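Local coordinates for protein pectate lyase 1 (Juniperus ashei, PDB 1PXZ) that cleaves pectate by calcium-dependent beta-elimination, though with low activity, and is the major allergen of mountain cedar pollen, at residues Pro231-Tyr245 with Gly254-Phe268. Residues are numbered along the deposited sequence; the frame is centred on the assembly and turned at random.
Sequences PRARYGLVHVANNNY and GGSSNPTILSEGNSF
Arg232 reaches Ser256 with the end of its guanidinium group. NH1 (2.9 Å) and NH2 (3.1 Å) of Arg232 both bond the one OG of Ser256, which lies near the guanidinium plane. NH2 of Arg234 lies over one face of the Arg232 guanidinium, toward its rim, and Arg234 NH1 bonds the carbonyl of Gly202. Next along the chain, Ser257 CB sits over one face of the Tyr235 ring in a CH-pi contact, 3.7 Å from the centroid.

On the outward side of the strand pair 237-241 and 260-264, Leu237 CD1 touches Thr260 CG2 at 3.5 Å. With CG of His239 turned opposite its main-chain nitrogen (chi1 -175°), the ring is carried across the next strand, where its CD2 edge meets Leu262 O. His239 NE2 donates to Glu264 OE1 at 3.0 Å, on the anti side of a carboxylate turned 56° from the ring. Arg300 forms a salt bridge with Glu264 OE2, and Tyr321 OH is hydrogen-bonded to His239 ND1.

At the next corner, the amide of Asn266 bridges two parts of segment 231-245. Its ND2 reaches Val240 O from above the carbonyl plane (2.8 Å), while its OD1 accepts from Asn243 N. ND2 also donates to Ser263 OG, in the amide plane, which helps fix the amide's rotation. Val240 O also takes the backbone N-H of Glu264. Inside, Phe268 CE1 lies over a face of the Tyr245 ring; the two rings meet obliquely, planes 34° apart.

The segments are equivalent parts of successive coils of the parallel beta-helix characteristic of polysaccharide lyase family 1. Strand 198-201 flanks 232-234, strand 214-218 flanks 237-241, and strand 296-299 follows 260-264. Phe222 stacks on Tyr245, and helix 335-338 packs beside Asn244 and Ser267.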
ATOM      1  N   PRO A 231       5.720   5.208   6.668  1.00  8.27           N
ATOM      2  CA  PRO A 231       5.535   6.076   5.516  1.00  7.41           C
ATOM      3  C   PRO A 231       6.178   7.444   5.654  1.00  8.84           C
ATOM      4  O   PRO A 231       6.623   7.828   6.729  1.00 10.69           O
ATOM      5  CB  PRO A 231       4.004   6.278   5.546  1.00  8.64           C
ATOM      6  CG  PRO A 231       3.732   6.391   7.013  1.00  8.32           C
ATOM      7  CD  PRO A 231       4.661   5.415   7.688  1.00 11.71           C
ATOM      8  N   ARG A 232       6.181   8.186   4.550  1.00 10.42           N
ATOM      9  CA  ARG A 232       6.340   9.639   4.578  1.00 10.39           C
ATOM     10  C   ARG A 232       4.944  10.221   4.298  1.00 11.67           C
ATOM     11  O   ARG A 232       4.386   9.967   3.229  1.00 10.59           O
ATOM     12  CB  ARG A 232       7.357  10.185   3.585  1.00 13.59           C
ATOM     13  CG  ARG A 232       7.612  11.694   3.737  1.00 16.73           C
ATOM     14  CD  ARG A 232       7.987  12.311   2.402  1.00 18.56           C
ATOM     15  NE  ARG A 232       8.585  13.634   2.539  1.00 25.00           N
ATOM     16  CZ  ARG A 232       7.903  14.754   2.766  1.00 33.57           C
ATOM     17  NH1 ARG A 232       6.579  14.747   2.885  1.00 26.42           N
ATOM     18  NH2 ARG A 232       8.527  15.922   2.878  1.00 23.12           N
ATOM     19  N   ALA A 233       4.410  10.982   5.245  1.00  8.57           N
ATOM     20  CA  ALA A 233       3.058  11.525   5.144  1.00  3.93           C
ATOM     21  C   ALA A 233       2.995  13.050   5.105  1.00 10.54           C
ATOM     22  O   ALA A 233       3.875  13.721   5.640  1.00 11.25           O
ATOM     23  CB  ALA A 233       2.288  11.036   6.369  1.00  8.56           C
ATOM     24  N   ARG A 234       1.954  13.612   4.511  1.00 10.12           N
ATOM     25  CA  ARG A 234       1.651  15.036   4.539  1.00 10.99           C
ATOM     26  C   ARG A 234       0.168  15.289   4.835  1.00 14.27           C
ATOM     27  O   ARG A 234      -0.652  14.554   4.281  1.00 11.95           O
ATOM     28  CB  ARG A 234       1.899  15.720   3.206  1.00 17.17           C
ATOM     29  CG  ARG A 234       3.309  15.838   2.696  1.00 27.35           C
ATOM     30  CD  ARG A 234       3.327  16.709   1.431  1.00 27.56           C
ATOM     31  NE  ARG A 234       4.703  16.949   1.021  1.00 30.47           N
ATOM     32  CZ  ARG A 234       5.465  16.138   0.303  1.00 32.81           C
ATOM     33  NH1 ARG A 234       5.020  14.973  -0.136  1.00 27.16           N
ATOM     34  NH2 ARG A 234       6.709  16.506   0.013  1.00 30.49           N
ATOM     35  N   TYR A 235      -0.154  16.296   5.634  1.00 12.71           N
ATOM     36  CA  TYR A 235      -1.512  16.781   5.852  1.00  9.78           C
ATOM     37  C   TYR A 235      -2.491  15.842   6.516  1.00 20.14           C
ATOM     38  O   TYR A 235      -3.231  16.237   7.430  1.00 19.98           O
ATOM     39  CB  TYR A 235      -2.127  17.144   4.473  1.00 14.51           C
ATOM     40  CG  TYR A 235      -1.554  18.459   3.988  1.00 19.68           C
ATOM     41  CD1 TYR A 235      -1.740  19.577   4.794  1.00 29.61           C
ATOM     42  CD2 TYR A 235      -0.851  18.596   2.807  1.00 23.25           C
ATOM     43  CE1 TYR A 235      -1.243  20.809   4.425  1.00 31.38           C
ATOM     44  CE2 TYR A 235      -0.346  19.837   2.427  1.00 28.63           C
ATOM     45  CZ  TYR A 235      -0.548  20.932   3.242  1.00 29.27           C
ATOM     46  OH  TYR A 235      -0.072  22.181   2.908  1.00 32.29           O
ATOM     47  N   GLY A 236      -2.633  14.580   6.108  1.00 14.98           N
ATOM     48  CA  GLY A 236      -3.735  13.799   6.666  1.00 10.66           C
ATOM     49  C   GLY A 236      -3.399  12.993   7.896  1.00 14.64           C
ATOM     50  O   GLY A 236      -2.571  13.353   8.731  1.00 14.22           O
ATOM     51  N   LEU A 237      -4.035  11.838   8.034  1.00  7.22           N
ATOM     52  CA  LEU A 237      -3.907  10.996   9.218  1.00  7.29           C
ATOM     53  C   LEU A 237      -3.427   9.611   8.835  1.00 13.34           C
ATOM     54  O   LEU A 237      -4.035   9.011   7.937  1.00 11.43           O
ATOM     55  CB  LEU A 237      -5.294  10.875   9.865  1.00 13.85           C
ATOM     56  CG  LEU A 237      -5.573   9.863  10.963  1.00 18.97           C
ATOM     57  CD1 LEU A 237      -4.708  10.141  12.178  1.00 23.01           C
ATOM     58  CD2 LEU A 237      -7.048   9.907  11.353  1.00 22.47           C
ATOM     59  N   VAL A 238      -2.377   9.123   9.493  1.00 10.44           N
ATOM     60  CA  VAL A 238      -1.951   7.757   9.195  1.00  8.05           C
ATOM     61  C   VAL A 238      -1.814   6.966  10.494  1.00  7.87           C
ATOM     62  O   VAL A 238      -1.085   7.418  11.378  1.00 10.89           O
ATOM     63  CB  VAL A 238      -0.599   7.676   8.465  1.00 14.60           C
ATOM     64  CG1 VAL A 238      -0.412   6.238   7.967  1.00  4.46           C
ATOM     65  CG2 VAL A 238      -0.501   8.659   7.324  1.00 24.18           C
ATOM     66  N   HIS A 239      -2.478   5.831  10.574  1.00  6.57           N
ATOM     67  CA  HIS A 239      -2.323   4.901  11.682  1.00 12.19           C
ATOM     68  C   HIS A 239      -1.304   3.825  11.299  1.00 10.56           C
ATOM     69  O   HIS A 239      -1.565   3.036  10.390  1.00  9.33           O
ATOM     70  CB  HIS A 239      -3.674   4.292  12.066  1.00  7.40           C
ATOM     71  CG  HIS A 239      -3.655   3.409  13.266  1.00  8.68           C
ATOM     72  ND1 HIS A 239      -4.445   2.298  13.407  1.00  8.01           N
ATOM     73  CD2 HIS A 239      -2.892   3.511  14.397  1.00  7.10           C
ATOM     74  CE1 HIS A 239      -4.195   1.720  14.573  1.00 12.69           C
ATOM     75  NE2 HIS A 239      -3.260   2.440  15.198  1.00  8.73           N
ATOM     76  N   VAL A 240      -0.166   3.811  11.964  1.00  6.43           N
ATOM     77  CA  VAL A 240       0.911   2.854  11.656  1.00  5.63           C
ATOM     78  C   VAL A 240       0.961   1.801  12.746  1.00 12.05           C
ATOM     79  O   VAL A 240       1.478   2.091  13.828  1.00 11.58           O
ATOM     80  CB  VAL A 240       2.261   3.569  11.509  1.00  5.82           C
ATOM     81  CG1 VAL A 240       3.372   2.599  11.089  1.00 10.37           C
ATOM     82  CG2 VAL A 240       2.196   4.688  10.471  1.00  6.83           C
ATOM     83  N   ALA A 241       0.419   0.597  12.497  1.00  6.22           N
ATOM     84  CA  ALA A 241       0.194  -0.349  13.581  1.00  5.97           C
ATOM     85  C   ALA A 241       0.750  -1.749  13.372  1.00  9.51           C
ATOM     86  O   ALA A 241       0.478  -2.351  12.327  1.00  8.79           O
ATOM     87  CB  ALA A 241      -1.328  -0.486  13.777  1.00  8.68           C
ATOM     88  N   ASN A 242       1.475  -2.312  14.327  1.00  7.43           N
ATOM     89  CA  ASN A 242       1.963  -3.687  14.297  1.00  5.64           C
ATOM     90  C   ASN A 242       2.714  -4.019  13.000  1.00  9.07           C
ATOM     91  O   ASN A 242       2.530  -5.081  12.398  1.00  8.89           O
ATOM     92  CB  ASN A 242       0.806  -4.650  14.502  1.00  7.83           C
ATOM     93  CG  ASN A 242       0.479  -4.804  15.979  1.00 16.22           C
ATOM     94  OD1 ASN A 242       1.252  -4.483  16.890  1.00 15.52           O
ATOM     95  ND2 ASN A 242      -0.704  -5.328  16.195  1.00  6.48           N
ATOM     96  N   ASN A 243       3.586  -3.085  12.605  1.00  7.68           N
ATOM     97  CA  ASN A 243       4.512  -3.371  11.509  1.00  8.77           C
ATOM     98  C   ASN A 243       5.893  -3.726  12.055  1.00 12.22           C
ATOM     99  O   ASN A 243       6.203  -3.335  13.177  1.00 10.20           O
ATOM    100  CB  ASN A 243       4.655  -2.157  10.601  1.00  9.29           C
ATOM    101  CG  ASN A 243       3.343  -1.542  10.156  1.00 13.70           C
ATOM    102  OD1 ASN A 243       2.804  -0.590  10.730  1.00 11.75           O
ATOM    103  ND2 ASN A 243       2.838  -2.110   9.068  1.00  4.50           N
ATOM    104  N   ASN A 244       6.716  -4.421  11.281  1.00  4.83           N
ATOM    105  CA  ASN A 244       8.060  -4.830  11.713  1.00  4.94           C
ATOM    106  C   ASN A 244       9.117  -4.141  10.877  1.00  9.04           C
ATOM    107  O   ASN A 244       9.083  -4.225   9.638  1.00 11.38           O
ATOM    108  CB  ASN A 244       8.155  -6.353  11.590  1.00  7.49           C
ATOM    109  CG  ASN A 244       9.307  -6.975  12.339  1.00 13.44           C
ATOM    110  OD1 ASN A 244       9.726  -6.478  13.387  1.00 15.42           O
ATOM    111  ND2 ASN A 244       9.854  -8.075  11.834  1.00 14.56           N
ATOM    112  N   TYR A 245      10.071  -3.432  11.481  1.00  4.47           N
ATOM    113  CA  TYR A 245      11.034  -2.662  10.720  1.00  4.99           C
ATOM    114  C   TYR A 245      12.458  -3.210  10.915  1.00 11.55           C
ATOM    115  O   TYR A 245      12.943  -3.231  12.043  1.00  9.66           O
ATOM    116  CB  TYR A 245      11.044  -1.179  11.110  1.00  9.06           C
ATOM    117  CG  TYR A 245       9.823  -0.353  10.785  1.00  5.88           C
ATOM    118  CD1 TYR A 245       8.681  -0.505  11.594  1.00  7.62           C
ATOM    119  CD2 TYR A 245       9.778   0.548   9.736  1.00  5.85           C
ATOM    120  CE1 TYR A 245       7.552   0.241  11.321  1.00  5.16           C
ATOM    121  CE2 TYR A 245       8.647   1.312   9.454  1.00  6.02           C
ATOM    122  CZ  TYR A 245       7.541   1.128  10.273  1.00  9.94           C
ATOM    123  OH  TYR A 245       6.388   1.853  10.031  1.00  7.89           O
ATOM    124  N   GLY A 254       8.198   9.543   8.591  1.00 12.65           N
ATOM    125  CA  GLY A 254       8.487  10.992   8.569  1.00 11.80           C
ATOM    126  C   GLY A 254       7.370  11.733   7.864  1.00  9.27           C
ATOM    127  O   GLY A 254       6.343  11.150   7.493  1.00 11.74           O
ATOM    128  N   GLY A 255       7.568  13.030   7.642  1.00  8.99           N
ATOM    129  CA  GLY A 255       6.453  13.750   7.018  1.00 11.35           C
ATOM    130  C   GLY A 255       6.657  15.250   7.110  1.00 17.22           C
ATOM    131  O   GLY A 255       7.603  15.738   7.744  1.00 11.35           O
ATOM    132  N   SER A 256       5.724  15.960   6.477  1.00 13.54           N
ATOM    133  CA  SER A 256       5.778  17.421   6.413  1.00 11.76           C
ATOM    134  C   SER A 256       4.358  17.963   6.361  1.00 15.84           C
ATOM    135  O   SER A 256       3.416  17.186   6.168  1.00 12.48           O
ATOM    136  CB  SER A 256       6.572  17.900   5.198  1.00 17.56           C
ATOM    137  OG  SER A 256       6.019  17.420   3.985  1.00 13.64           O
ATOM    138  N   SER A 257       4.224  19.279   6.561  1.00 13.79           N
ATOM    139  CA  SER A 257       2.888  19.871   6.533  1.00 14.21           C
ATOM    140  C   SER A 257       1.937  19.168   7.498  1.00 12.65           C
ATOM    141  O   SER A 257       0.818  18.795   7.148  1.00 14.07           O
ATOM    142  CB  SER A 257       2.350  19.867   5.103  1.00 12.22           C
ATOM    143  OG  SER A 257       3.219  20.601   4.237  1.00 16.89           O
ATOM    144  N   ASN A 258       2.377  19.011   8.739  1.00 13.65           N
ATOM    145  CA  ASN A 258       1.506  18.642   9.845  1.00 13.45           C
ATOM    146  C   ASN A 258       0.652  17.422   9.575  1.00 14.02           C
ATOM    147  O   ASN A 258      -0.576  17.498   9.649  1.00 11.92           O
ATOM    148  CB  ASN A 258       0.574  19.825  10.168  1.00 17.51           C
ATOM    149  CG  ASN A 258      -0.322  19.683  11.373  1.00 15.58           C
ATOM    150  OD1 ASN A 258      -1.382  20.324  11.449  1.00 33.91           O
ATOM    151  ND2 ASN A 258       0.002  18.879  12.356  1.00 11.16           N
ATOM    152  N   PRO A 259       1.245  16.275   9.293  1.00 13.69           N
ATOM    153  CA  PRO A 259       0.425  15.054   9.284  1.00 12.07           C
ATOM    154  C   PRO A 259       0.231  14.624  10.735  1.00 13.23           C
ATOM    155  O   PRO A 259       1.041  14.954  11.617  1.00 10.88           O
ATOM    156  CB  PRO A 259       1.319  14.066   8.515  1.00 10.38           C
ATOM    157  CG  PRO A 259       2.689  14.464   8.978  1.00 13.68           C
ATOM    158  CD  PRO A 259       2.655  15.982   9.024  1.00 14.46           C
ATOM    159  N   THR A 260      -0.837  13.882  10.968  1.00 10.96           N
ATOM    160  CA  THR A 260      -1.074  13.179  12.215  1.00  8.78           C
ATOM    161  C   THR A 260      -0.611  11.739  12.030  1.00 15.84           C
ATOM    162  O   THR A 260      -1.128  11.023  11.182  1.00 12.13           O
ATOM    163  CB  THR A 260      -2.566  13.226  12.625  1.00 12.70           C
ATOM    164  OG1 THR A 260      -2.874  14.623  12.789  1.00 13.25           O
ATOM    165  CG2 THR A 260      -2.809  12.508  13.941  1.00 11.74           C
ATOM    166  N   ILE A 261       0.360  11.339  12.823  1.00 10.13           N
ATOM    167  CA  ILE A 261       0.939  10.010  12.742  1.00  6.79           C
ATOM    168  C   ILE A 261       0.787   9.287  14.068  1.00 12.19           C
ATOM    169  O   ILE A 261       1.351   9.700  15.068  1.00 12.28           O
ATOM    170  CB  ILE A 261       2.430  10.077  12.318  1.00  8.31           C
ATOM    171  CG1 ILE A 261       2.582  10.786  10.977  1.00  8.74           C
ATOM    172  CG2 ILE A 261       3.006   8.671  12.359  1.00  8.31           C
ATOM    173  CD1 ILE A 261       4.000  11.031  10.485  1.00 11.79           C
ATOM    174  N   LEU A 262       0.008   8.212  14.045  1.00  9.79           N
ATOM    175  CA  LEU A 262      -0.270   7.383  15.196  1.00  3.67           C
ATOM    176  C   LEU A 262       0.449   6.049  15.049  1.00  7.69           C
ATOM    177  O   LEU A 262      -0.029   5.123  14.399  1.00  8.90           O
ATOM    178  CB  LEU A 262      -1.778   7.219  15.398  1.00  6.98           C
ATOM    179  CG  LEU A 262      -2.557   8.556  15.376  1.00  9.83           C
ATOM    180  CD1 LEU A 262      -4.028   8.309  15.681  1.00 11.47           C
ATOM    181  CD2 LEU A 262      -1.966   9.562  16.358  1.00 12.60           C
ATOM    182  N   SER A 263       1.632   6.006  15.676  1.00  6.95           N
ATOM    183  CA  SER A 263       2.456   4.805  15.679  1.00  9.78           C
ATOM    184  C   SER A 263       2.093   3.938  16.881  1.00 11.03           C
ATOM    185  O   SER A 263       2.196   4.406  18.010  1.00 11.29           O
ATOM    186  CB  SER A 263       3.937   5.192  15.711  1.00  8.82           C
ATOM    187  OG  SER A 263       4.742   4.036  15.921  1.00 10.03           O
ATOM    188  N   GLU A 264       1.648   2.703  16.647  1.00  6.12           N
ATOM    189  CA  GLU A 264       1.231   1.831  17.743  1.00  5.50           C
ATOM    190  C   GLU A 264       1.681   0.402  17.545  1.00 10.69           C
ATOM    191  O   GLU A 264       1.380  -0.191  16.497  1.00 10.76           O
ATOM    192  CB  GLU A 264      -0.301   1.919  17.801  1.00 11.27           C
ATOM    193  CG  GLU A 264      -0.955   1.136  18.920  1.00 16.23           C
ATOM    194  CD  GLU A 264      -2.448   1.391  19.034  1.00 21.32           C
ATOM    195  OE1 GLU A 264      -3.049   2.016  18.126  1.00 14.03           O
ATOM    196  OE2 GLU A 264      -3.002   0.932  20.064  1.00 17.83           O
ATOM    197  N   GLY A 265       2.403  -0.167  18.498  1.00  6.50           N
ATOM    198  CA  GLY A 265       2.755  -1.572  18.431  1.00  7.34           C
ATOM    199  C   GLY A 265       3.697  -1.930  17.303  1.00 10.75           C
ATOM    200  O   GLY A 265       3.717  -3.095  16.854  1.00 10.91           O
ATOM    201  N   ASN A 266       4.511  -1.005  16.823  1.00  7.10           N
ATOM    202  CA  ASN A 266       5.533  -1.310  15.816  1.00  6.65           C
ATOM    203  C   ASN A 266       6.799  -1.840  16.466  1.00 16.02           C
ATOM    204  O   ASN A 266       7.004  -1.597  17.662  1.00 10.34           O
ATOM    205  CB  ASN A 266       5.841  -0.037  15.016  1.00  6.89           C
ATOM    206  CG  ASN A 266       4.607   0.415  14.253  1.00  7.48           C
ATOM    207  OD1 ASN A 266       4.132  -0.343  13.397  1.00  9.18           O
ATOM    208  ND2 ASN A 266       4.106   1.603  14.542  1.00  4.86           N
ATOM    209  N   SER A 267       7.646  -2.533  15.714  1.00  7.57           N
ATOM    210  CA  SER A 267       8.948  -2.940  16.254  1.00  7.77           C
ATOM    211  C   SER A 267      10.023  -2.342  15.346  1.00 18.39           C
ATOM    212  O   SER A 267      10.035  -2.581  14.131  1.00  8.91           O
ATOM    213  CB  SER A 267       9.061  -4.452  16.342  1.00 11.24           C
ATOM    214  OG  SER A 267      10.384  -4.853  16.713  1.00 11.89           O
ATOM    215  N   PHE A 268      10.905  -1.529  15.927  1.00  9.56           N
ATOM    216  CA  PHE A 268      11.879  -0.789  15.138  1.00  6.91           C
ATOM    217  C   PHE A 268      13.285  -1.257  15.510  1.00 13.80           C
ATOM    218  O   PHE A 268      13.652  -1.126  16.683  1.00 11.34           O
ATOM    219  CB  PHE A 268      11.754   0.711  15.382  1.00 11.98           C
ATOM    220  CG  PHE A 268      10.427   1.403  15.141  1.00  9.62           C
ATOM    221  CD1 PHE A 268      10.002   1.718  13.852  1.00  7.73           C
ATOM    222  CD2 PHE A 268       9.599   1.745  16.211  1.00  8.34           C
ATOM    223  CE1 PHE A 268       8.782   2.362  13.673  1.00  7.84           C
ATOM    224  CE2 PHE A 268       8.387   2.393  16.032  1.00  8.93           C
ATOM    225  CZ  PHE A 268       7.972   2.721  14.744  1.00  8.20           C
TER
HETATM  226  O   HOH W   1      -2.741  18.980   8.351  1.00 21.65           O
HETATM  227  O   HOH W   2      12.242  -4.784  14.401  1.00 20.83           O